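Local coordinates for protein gamma-glutamyl-gamma-aminobutyrate hydrolase PuuD (Escherichia coli, PDB 6VTV) that hydrolyses the gamma-glutamyl linkage of gamma-glutamyl-gamma-aminobutyrate, releasing glutamate and 4-aminobutanoate in the last step of the pathway from putrescine to 4-aminobutanoate, at residues E109-P113 with A247-H251. Residues are numbered along the deposited sequence.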
# COMPACT_ATOMS: atom_id res chain seq x y z
N GLU B 109 8.61 4.10 -21.65
CA GLU B 109 9.58 3.40 -22.47
C GLU B 109 9.24 1.92 -22.61
O GLU B 109 9.43 1.34 -23.69
CB GLU B 109 10.98 3.56 -21.87
CG GLU B 109 12.03 2.69 -22.53
CD GLU B 109 13.42 2.98 -22.02
OE1 GLU B 109 13.74 4.17 -21.81
OE2 GLU B 109 14.19 2.02 -21.85
N ARG B 110 8.73 1.30 -21.55
CA ARG B 110 8.34 -0.11 -21.58
C ARG B 110 6.94 -0.33 -22.14
O ARG B 110 6.50 -1.48 -22.22
CB ARG B 110 8.43 -0.71 -20.18
CG ARG B 110 9.78 -0.53 -19.52
CD ARG B 110 9.89 -1.32 -18.23
NE ARG B 110 11.23 -1.25 -17.66
CZ ARG B 110 11.88 -2.29 -17.15
NH1 ARG B 110 11.30 -3.48 -17.12
NH2 ARG B 110 13.10 -2.14 -16.65
N ARG B 111 6.24 0.74 -22.53
CA ARG B 111 4.89 0.66 -23.09
C ARG B 111 3.93 -0.05 -22.13
O ARG B 111 3.03 -0.78 -22.54
CB ARG B 111 4.90 -0.01 -24.46
CG ARG B 111 6.04 0.46 -25.35
CD ARG B 111 5.79 0.25 -26.84
NE ARG B 111 4.82 -0.80 -27.11
CZ ARG B 111 3.81 -0.67 -27.96
NH1 ARG B 111 3.62 0.46 -28.61
NH2 ARG B 111 2.97 -1.69 -28.15
N ILE B 112 4.13 0.18 -20.83
CA ILE B 112 3.22 -0.35 -19.82
C ILE B 112 2.01 0.58 -19.72
O ILE B 112 2.18 1.80 -19.65
CB ILE B 112 3.93 -0.46 -18.47
CG1 ILE B 112 5.14 -1.38 -18.58
CG2 ILE B 112 2.97 -0.96 -17.40
CD1 ILE B 112 6.02 -1.37 -17.35
N PRO B 113 0.79 0.04 -19.72
CA PRO B 113 -0.40 0.91 -19.64
C PRO B 113 -0.41 1.74 -18.37
O PRO B 113 -0.01 1.28 -17.30
CB PRO B 113 -1.57 -0.08 -19.68
CG PRO B 113 -1.01 -1.28 -20.38
CD PRO B 113 0.42 -1.37 -19.94
N ALA B 247 -6.38 -2.96 -21.63
CA ALA B 247 -5.06 -2.60 -22.15
C ALA B 247 -3.96 -3.39 -21.45
O ALA B 247 -3.00 -3.82 -22.08
CB ALA B 247 -4.83 -1.10 -21.99
N CYS B 248 -4.09 -3.58 -20.13
CA CYS B 248 -3.12 -4.38 -19.40
C CYS B 248 -3.15 -5.83 -19.86
O CYS B 248 -2.10 -6.47 -19.98
CB CYS B 248 -3.37 -4.27 -17.90
SG CYS B 248 -3.37 -2.57 -17.29
N GLN B 249 -4.35 -6.36 -20.12
CA GLN B 249 -4.45 -7.69 -20.71
C GLN B 249 -3.75 -7.74 -22.06
O GLN B 249 -3.03 -8.70 -22.37
CB GLN B 249 -5.91 -8.09 -20.87
CG GLN B 249 -6.62 -8.42 -19.57
CD GLN B 249 -8.09 -8.69 -19.77
OE1 GLN B 249 -8.87 -7.78 -20.04
NE2 GLN B 249 -8.48 -9.96 -19.65
N HIS B 250 -3.96 -6.71 -22.89
CA HIS B 250 -3.27 -6.64 -24.17
C HIS B 250 -1.76 -6.52 -23.97
O HIS B 250 -0.98 -7.11 -24.72
CB HIS B 250 -3.80 -5.46 -24.99
CG HIS B 250 -3.41 -5.50 -26.43
ND1 HIS B 250 -3.70 -6.57 -27.25
CD2 HIS B 250 -2.77 -4.59 -27.20
CE1 HIS B 250 -3.24 -6.32 -28.47
NE2 HIS B 250 -2.67 -5.12 -28.46
N HIS B 251 -1.34 -5.76 -22.96
CA HIS B 251 0.08 -5.65 -22.65
C HIS B 251 0.67 -7.00 -22.26
O HIS B 251 1.81 -7.32 -22.63
CB HIS B 251 0.30 -4.62 -21.54
CG HIS B 251 1.71 -4.56 -21.05
ND1 HIS B 251 2.79 -4.31 -21.87
CD2 HIS B 251 2.23 -4.73 -19.80
CE1 HIS B 251 3.90 -4.32 -21.16
NE2 HIS B 251 3.59 -4.57 -19.91
O HOH W 1 2.53 -2.74 -24.13
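Start with Pro113, whose ring lies against the helical segment 247-251 and accounts for most of the surface that segment 109-113 buries here (78 Å²). Its CB sits 4.1 Å from Ala247 CB and 3.9 Å from Cys248 SG, while Pro113 CG rests 3.6 Å from Ala247 O, a carbonyl already taken by the helical hydrogen bond from His251 N at 2.7 Å. One turn on, His251 reaches across from the helix, and Pro113 CD approaches His251 CG at 3.6 Å. The imidazole also covers the backbone ahead of the proline: Ile112 CA stands 4.3 Å from the ring centroid of His251, only 11° off the normal, a CH-pi contact over the face, and Ile112 CG1 meets His251 NE2 at 3.8 Å.

No direct hydrogen bond joins the segments. A water does so instead, donating to Arg111 O at 2.6 Å and hydrogen-bonded to His251 ND1 at 2.8 Å. Arg111 has left helical geometry with positive phi, and the chain turns here out of helix 94-109. The Arg110 guanidinium forms a salt bridge with Glu60 instead of joining this contact.

Beyond Pro113, which also pairs through its backbone with Ile69, begins strand 114-117, running toward the predicted nucleophile Cys118. Well away from the active site, the contact thus packs the C-terminal helix 235-254 against a helix-to-strand connection of the alpha/beta class I glutamine amidotransferase fold.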